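Local coordinates for serine protease inhibitor (Thermoanaerobacter tengcongensis, PDB 2PEE), which probably inhibits serine proteases as a member of the serpin family, its N terminus serving to trap the metastable native state, at residues M54-M59 with I106-W111; S143-I148 with N165-E170; M173-A178 with L320-V325. The protein carries 1 engineered substitution. All blocks are in the same frame, centred on the assembly; numbering follows the deposited sequence.

Contact 1: M54-M59 with I106-W111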
# COMPACT_ATOMS: atom_id res chain seq x y z
N MET A 54 -5.64 -5.41 -0.89
CA MET A 54 -6.95 -5.74 -1.45
C MET A 54 -6.83 -6.70 -2.61
O MET A 54 -7.60 -7.66 -2.71
CB MET A 54 -7.70 -4.50 -1.89
CG MET A 54 -9.18 -4.69 -1.67
SD MET A 54 -10.15 -3.40 -2.43
CE MET A 54 -9.61 -3.64 -4.10
N LEU A 55 -5.84 -6.46 -3.47
CA LEU A 55 -5.57 -7.38 -4.58
C LEU A 55 -5.35 -8.78 -4.03
O LEU A 55 -5.98 -9.71 -4.50
CB LEU A 55 -4.38 -6.93 -5.41
CG LEU A 55 -4.60 -5.81 -6.41
CD1 LEU A 55 -3.26 -5.19 -6.75
CD2 LEU A 55 -5.28 -6.30 -7.69
N ALA A 56 -4.47 -8.92 -3.05
CA ALA A 56 -4.15 -10.24 -2.53
C ALA A 56 -5.39 -10.97 -1.98
O ALA A 56 -5.62 -12.15 -2.28
CB ALA A 56 -3.06 -10.16 -1.48
N LEU A 57 -6.20 -10.25 -1.20
CA LEU A 57 -7.39 -10.85 -0.62
C LEU A 57 -8.45 -11.18 -1.67
O LEU A 57 -9.10 -12.21 -1.57
CB LEU A 57 -7.98 -9.97 0.49
CG LEU A 57 -6.99 -9.72 1.62
CD1 LEU A 57 -7.55 -8.72 2.59
CD2 LEU A 57 -6.61 -10.99 2.34
N ALA A 58 -8.60 -10.33 -2.67
CA ALA A 58 -9.61 -10.55 -3.69
C ALA A 58 -9.25 -11.76 -4.49
O ALA A 58 -10.12 -12.58 -4.80
CB ALA A 58 -9.75 -9.36 -4.59
N MET A 59 -7.98 -11.91 -4.82
CA MET A 59 -7.62 -13.07 -5.63
C MET A 59 -7.71 -14.35 -4.81
O MET A 59 -8.18 -15.36 -5.31
CB MET A 59 -6.28 -12.90 -6.38
CG MET A 59 -5.04 -13.23 -5.61
SD MET A 59 -3.65 -12.98 -6.69
CE MET A 59 -2.30 -13.06 -5.51
N ILE A 106 3.62 -3.22 -7.64
CA ILE A 106 2.87 -4.06 -6.72
C ILE A 106 3.18 -5.53 -7.01
O ILE A 106 2.83 -6.06 -8.07
CB ILE A 106 1.37 -3.76 -6.78
CG1 ILE A 106 1.11 -2.35 -6.23
CG2 ILE A 106 0.60 -4.79 -6.01
CD1 ILE A 106 -0.29 -1.86 -6.35
N ALA A 107 3.87 -6.19 -6.08
CA ALA A 107 4.26 -7.59 -6.27
C ALA A 107 3.52 -8.53 -5.29
O ALA A 107 3.88 -8.65 -4.12
CB ALA A 107 5.75 -7.72 -6.14
N ASN A 108 2.47 -9.18 -5.79
CA ASN A 108 1.69 -10.15 -5.03
C ASN A 108 1.90 -11.57 -5.50
O ASN A 108 1.99 -11.85 -6.71
CB ASN A 108 0.21 -9.80 -5.10
CG ASN A 108 -0.13 -8.54 -4.32
OD1 ASN A 108 0.75 -7.92 -3.70
ND2 ASN A 108 -1.39 -8.15 -4.34
N SER A 109 1.98 -12.49 -4.54
CA SER A 109 2.06 -13.90 -4.86
C SER A 109 1.46 -14.72 -3.74
O SER A 109 1.34 -14.24 -2.62
CB SER A 109 3.51 -14.32 -5.13
OG SER A 109 4.40 -13.87 -4.11
N ILE A 110 1.07 -15.94 -4.07
CA ILE A 110 0.75 -16.97 -3.10
C ILE A 110 1.79 -18.08 -3.23
O ILE A 110 2.20 -18.42 -4.34
CB ILE A 110 -0.67 -17.53 -3.31
CG1 ILE A 110 -1.68 -16.40 -3.38
CG2 ILE A 110 -1.06 -18.47 -2.17
CD1 ILE A 110 -3.10 -16.84 -3.74
N TRP A 111 2.22 -18.63 -2.10
CA TRP A 111 3.19 -19.73 -2.05
C TRP A 111 2.59 -20.87 -1.25
O TRP A 111 2.13 -20.66 -0.12
CB TRP A 111 4.49 -19.25 -1.40
CG TRP A 111 5.27 -18.21 -2.19
CD1 TRP A 111 4.88 -16.93 -2.49
CD2 TRP A 111 6.58 -18.36 -2.75
NE1 TRP A 111 5.85 -16.29 -3.22
CE2 TRP A 111 6.91 -17.14 -3.39
CE3 TRP A 111 7.50 -19.41 -2.79
CZ2 TRP A 111 8.12 -16.96 -4.05
CZ3 TRP A 111 8.70 -19.22 -3.45
CH2 TRP A 111 9.00 -18.00 -4.07
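Asn108 faces Ala56 across the interface between helix 50-61, helix B of the serpin fold, and strand 102-113 of the large sheet, their CA atoms 6.4 Å apart. The two segments run in broadly the same direction, at 34°. Asn108 meets the helix at both ends of its side chain. Its CB is touched by the methyl CE of Met59 (4.1 Å). Then CG, set beside the backbone N (chi1 -70°), carries the amide toward the helix, where ND2 comes 3.4 Å from CB of Leu55. ND2 lies equally near the backbone N of Ala56, but both are donors. OD1 turns to the neighbouring strand and packs near Asn177 ND2. An alanine suits position 56, since its single methyl lets the helix come close to the amide. On either side of the asparagine the contact is apolar: Leu55 CD1 rests on Ile106 CG2 at 4.0 Å, the chains crossing at about a right angle, while Met59, extended beyond CG, meets Ile110 tip to tip, CE to CG1. One directional tie joins these apolar contacts: Asn108 ND2 bonds to Ser52 O of the same helix, which pays part of the cost of burying the amide and probably limits its rotation.

Contact 2: S143-I148 with N165-E170; sequences STVSDI and NKIDPE
This is a small apolar contact at the protein surface, in which Val145 and Thr144 of helix 142-155 pack on Ile167 in the segment leading from that helix to strand 173-183. In serpin terms the helix is helix F, which lies across one face of the large sheet, and the connection after it runs back alongside the helix, over the same face, on its way into the sheet. Ile167 does most of the work from the loop side. With CG1 anti to its own carbonyl carbon (chi1 -62°), its CD1 tip reaches Val145 CG2 at 3.8 Å, and the two side chains slide past each other in opposite directions. The same methyl meets Thr144 CG2, also at 3.8 Å, but here the chains cross at about a right angle. Threonine suits a buried place that needs both a methyl and a polar end: CG2 joins the apolar patch while OG1 is satisfied by the backbone N of Phe140. The branches of Val145 divide their tasks, CG2 also lying 4.1 Å from Lys166 CA and CG1 resting 4.0 Å from Asn165 O. Asn165 and Lys166 themselves direct their CB atoms away from the helix, as befits polar residues on an exposed loop. No hydrogen bond joins the two segments, so the loop is held to the helix here by nondirectional methyl packing, with the polar residues turned outward.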
# COMPACT_ATOMS: atom_id res chain seq x y z
N SER A 143 15.57 -23.03 1.49
CA SER A 143 15.74 -22.47 0.16
C SER A 143 14.48 -21.77 -0.33
O SER A 143 14.53 -20.96 -1.26
CB SER A 143 16.13 -23.57 -0.83
OG SER A 143 15.10 -24.54 -0.91
N THR A 144 13.36 -22.08 0.31
CA THR A 144 12.12 -21.34 0.07
C THR A 144 12.18 -19.96 0.74
O THR A 144 11.60 -19.00 0.24
CB THR A 144 10.89 -22.15 0.51
OG1 THR A 144 10.80 -23.33 -0.29
CG2 THR A 144 9.62 -21.34 0.33
N VAL A 145 12.88 -19.86 1.87
CA VAL A 145 13.11 -18.57 2.48
C VAL A 145 13.89 -17.71 1.50
O VAL A 145 13.50 -16.56 1.24
CB VAL A 145 13.85 -18.65 3.85
CG1 VAL A 145 14.34 -17.27 4.30
CG2 VAL A 145 12.92 -19.22 4.91
N SER A 146 14.97 -18.24 0.94
CA SER A 146 15.74 -17.45 -0.03
C SER A 146 14.97 -17.23 -1.33
O SER A 146 15.07 -16.15 -1.91
CB SER A 146 17.14 -18.02 -0.28
OG SER A 146 17.18 -19.37 0.09
N ASP A 147 14.20 -18.23 -1.76
CA ASP A 147 13.34 -18.09 -2.94
C ASP A 147 12.38 -16.92 -2.80
O ASP A 147 12.36 -16.02 -3.66
CB ASP A 147 12.58 -19.39 -3.22
CG ASP A 147 13.39 -20.37 -4.07
OD1 ASP A 147 14.27 -19.90 -4.83
OD2 ASP A 147 13.17 -21.60 -3.97
N ILE A 148 11.61 -16.89 -1.71
CA ILE A 148 10.70 -15.77 -1.44
C ILE A 148 11.45 -14.43 -1.40
O ILE A 148 10.96 -13.45 -1.91
CB ILE A 148 9.87 -15.97 -0.14
CG1 ILE A 148 9.04 -17.25 -0.22
CG2 ILE A 148 8.94 -14.78 0.11
CD1 ILE A 148 8.14 -17.50 1.00
N ASN A 165 12.36 -14.45 7.38
CA ASN A 165 13.57 -15.03 7.96
C ASN A 165 13.46 -16.51 8.25
O ASN A 165 14.46 -17.23 8.27
CB ASN A 165 14.06 -14.24 9.18
CG ASN A 165 14.89 -13.01 8.80
OD1 ASN A 165 14.80 -11.96 9.42
ND2 ASN A 165 15.71 -13.15 7.74
N LYS A 166 12.23 -16.98 8.44
CA LYS A 166 11.99 -18.36 8.81
C LYS A 166 10.61 -18.84 8.40
O LYS A 166 9.66 -18.06 8.33
CB LYS A 166 12.23 -18.59 10.31
CG LYS A 166 11.36 -17.75 11.23
CD LYS A 166 11.67 -18.05 12.69
CE LYS A 166 10.77 -17.24 13.62
NZ LYS A 166 10.96 -17.63 15.04
N ILE A 167 10.54 -20.15 8.13
CA ILE A 167 9.29 -20.85 7.92
C ILE A 167 9.15 -21.91 9.01
O ILE A 167 10.04 -22.73 9.20
CB ILE A 167 9.22 -21.50 6.53
CG1 ILE A 167 9.29 -20.42 5.45
CG2 ILE A 167 7.94 -22.33 6.39
CD1 ILE A 167 9.68 -20.94 4.08
N ASP A 168 8.04 -21.86 9.73
CA ASP A 168 7.73 -22.86 10.73
C ASP A 168 7.11 -24.06 10.02
O ASP A 168 6.37 -23.90 9.06
CB ASP A 168 6.78 -22.28 11.79
CG ASP A 168 7.36 -21.04 12.49
OD1 ASP A 168 8.16 -21.19 13.44
OD2 ASP A 168 7.00 -19.90 12.10
N PRO A 169 7.42 -25.29 10.50
CA PRO A 169 6.72 -26.46 9.93
C PRO A 169 5.25 -26.35 10.34
O PRO A 169 4.96 -25.68 11.33
CB PRO A 169 7.39 -27.65 10.61
CG PRO A 169 8.59 -27.09 11.33
CD PRO A 169 8.34 -25.66 11.58
N GLU A 170 4.34 -26.96 9.59
CA GLU A 170 2.91 -26.68 9.79
C GLU A 170 2.41 -25.46 8.97
O GLU A 170 1.21 -25.31 8.77
CB GLU A 170 2.56 -26.48 11.27
CG GLU A 170 2.16 -27.72 12.09
CD GLU A 170 2.91 -29.00 11.74
OE1 GLU A 170 2.48 -29.71 10.80
OE2 GLU A 170 3.90 -29.32 12.43

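Contact 3: M173-A178 with L320-V325; sequences MYLINA and LYISEV
Two backbone hydrogen bonds join Met173 and Leu175 to the incoming chain. Ser323 N gives its proton to Met173 O at 3.0 Å, and Leu175 N gives its own to Glu324 O at 3.2 Å. Glu324 O also receives a CA-H...O contact from Tyr174 CA (3.5 Å). Leu175 and Val325 form a parallel bridge, their CA atoms 4.7 Å apart. Residues 173-178 belong to strand 3 of the serpin A sheet, and 320-325 lead from a loop into strand 5; the two strands are neighbours in the native state, and in inhibitory serpins they part to admit the cleaved reactive loop as a new strand between them.

Apolar contacts fill the sheet face on the side of helix 50-61. Leu175 and Val325 lie side by side, CB to CG1 at 4.0 Å. Met173, its CG anti to the backbone N (chi1 -179°) and its chain fully extended, brings SD within 3.9 Å of Ile322 CG1; a long unbranched side chain suits that reach.

On the other face Tyr174 lies alongside Glu324. Glu324 O sits at the ring edge, near its plane, and CD2 meets Glu324 CB at 3.8 Å; the ring and carboxylate planes are 68° apart. The carboxylate has its salt bridge with Lys288. CE2 of the ring approaches Ser323 CB obliquely, at 4.1 Å. Phe140 meets the same ring nearly parallel, and OH makes a weak hydrogen bond with Asp171 OD2, so an aromatic residue with a polar tip suits this place. Replacing Tyr174 by an alanine would probably open a gap between Glu324 CB and Phe140 and deprive Asp171 of that weak bond.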
# COMPACT_ATOMS: atom_id res chain seq x y z
N MET A 173 0.79 -22.16 3.51
CA MET A 173 0.32 -21.14 2.58
C MET A 173 0.67 -19.73 3.04
O MET A 173 0.32 -19.34 4.16
CB MET A 173 -1.19 -21.28 2.43
CG MET A 173 -1.86 -20.31 1.48
SD MET A 173 -3.64 -20.63 1.46
CE MET A 173 -4.13 -19.55 0.12
N TYR A 174 1.36 -18.99 2.18
CA TYR A 174 1.65 -17.58 2.42
C TYR A 174 1.09 -16.73 1.31
O TYR A 174 1.13 -17.13 0.14
CB TYR A 174 3.15 -17.30 2.41
CG TYR A 174 3.94 -17.88 3.53
CD1 TYR A 174 5.09 -18.61 3.26
CD2 TYR A 174 3.57 -17.68 4.85
CE1 TYR A 174 5.84 -19.14 4.28
CE2 TYR A 174 4.32 -18.21 5.87
CZ TYR A 174 5.45 -18.94 5.58
OH TYR A 174 6.22 -19.48 6.59
N LEU A 175 0.61 -15.55 1.69
CA LEU A 175 0.40 -14.48 0.73
C LEU A 175 1.56 -13.53 0.92
O LEU A 175 1.85 -13.15 2.05
CB LEU A 175 -0.90 -13.74 1.00
CG LEU A 175 -2.21 -14.25 0.41
CD1 LEU A 175 -2.53 -15.71 0.79
CD2 LEU A 175 -3.33 -13.30 0.87
N ILE A 176 2.23 -13.17 -0.16
CA ILE A 176 3.34 -12.23 -0.10
C ILE A 176 2.99 -10.95 -0.86
O ILE A 176 2.59 -10.99 -2.02
CB ILE A 176 4.64 -12.86 -0.66
CG1 ILE A 176 4.97 -14.20 0.03
CG2 ILE A 176 5.82 -11.89 -0.56
CD1 ILE A 176 5.20 -14.10 1.53
N ASN A 177 3.10 -9.81 -0.18
CA ASN A 177 2.95 -8.53 -0.82
C ASN A 177 4.22 -7.72 -0.66
O ASN A 177 4.71 -7.58 0.46
CB ASN A 177 1.85 -7.70 -0.16
CG ASN A 177 0.57 -8.45 0.03
OD1 ASN A 177 -0.28 -8.00 0.81
ND2 ASN A 177 0.41 -9.56 -0.69
N ALA A 178 4.72 -7.15 -1.75
CA ALA A 178 5.78 -6.16 -1.66
C ALA A 178 5.43 -4.99 -2.56
O ALA A 178 5.00 -5.20 -3.70
CB ALA A 178 7.12 -6.75 -2.05
N LEU A 320 -6.07 -26.73 4.16
CA LEU A 320 -5.43 -25.47 3.78
C LEU A 320 -5.91 -24.25 4.55
O LEU A 320 -7.11 -23.99 4.64
CB LEU A 320 -5.59 -25.21 2.30
CG LEU A 320 -4.55 -25.89 1.41
CD1 LEU A 320 -5.15 -26.16 0.04
CD2 LEU A 320 -3.30 -25.03 1.30
N TYR A 321 -4.95 -23.52 5.10
CA TYR A 321 -5.21 -22.33 5.91
C TYR A 321 -4.08 -21.33 5.65
O TYR A 321 -2.96 -21.73 5.34
CB TYR A 321 -5.27 -22.70 7.40
CG TYR A 321 -3.91 -22.95 8.02
CD1 TYR A 321 -3.27 -21.95 8.75
CD2 TYR A 321 -3.25 -24.19 7.87
CE1 TYR A 321 -2.02 -22.15 9.30
CE2 TYR A 321 -2.00 -24.39 8.41
CZ TYR A 321 -1.39 -23.37 9.14
OH TYR A 321 -0.16 -23.54 9.70
N ILE A 322 -4.37 -20.02 5.78
CA ILE A 322 -3.32 -19.01 5.60
C ILE A 322 -2.48 -18.88 6.85
O ILE A 322 -3.00 -18.50 7.89
CB ILE A 322 -3.85 -17.62 5.21
CG1 ILE A 322 -4.58 -17.68 3.88
CG2 ILE A 322 -2.69 -16.63 5.11
CD1 ILE A 322 -5.54 -16.55 3.69
N SER A 323 -1.20 -19.18 6.73
CA SER A 323 -0.28 -19.09 7.85
C SER A 323 0.06 -17.63 8.14
O SER A 323 -0.05 -17.18 9.28
CB SER A 323 0.98 -19.90 7.58
OG SER A 323 0.67 -21.26 7.30
N GLU A 324 0.45 -16.89 7.10
CA GLU A 324 0.79 -15.48 7.22
C GLU A 324 0.45 -14.74 5.96
O GLU A 324 0.58 -15.29 4.86
CB GLU A 324 2.28 -15.29 7.55
CG GLU A 324 2.66 -15.86 8.95
CD GLU A 324 4.11 -15.65 9.33
OE1 GLU A 324 4.62 -16.43 10.17
OE2 GLU A 324 4.73 -14.69 8.80
N VAL A 325 -0.04 -13.51 6.12
CA VAL A 325 -0.11 -12.55 5.02
C VAL A 325 1.03 -11.57 5.29
O VAL A 325 0.95 -10.70 6.17
CB VAL A 325 -1.44 -11.81 4.98
CG1 VAL A 325 -1.47 -10.87 3.80
CG2 VAL A 325 -2.58 -12.79 4.90

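Contacts 1 and 3 lie closest, their centres 9 Å apart, because strands 102-113 and 173-183 are antiparallel neighbours: Ser109 O and Ile176 N, 2.8 Å apart, probably share a hydrogen bond. Contact 2 has its centre 12 Å from that of contact 3, with Ile148 CD1 4.0 Å from Tyr174 CD1, and 18 Å from that of contact 1, where Trp111 CH2 reaches Ile148 N at 3.7 Å. Contact 3 joins the two strands that part in inhibitory serpins, as they probably do here, and helices 50-61 and 142-155, of contacts 1 and 2, sandwich that region. A glycerol, probably from the crystallisation liquor, is hydrogen-bonded to Asn108 N and Ile106 O on contact 1.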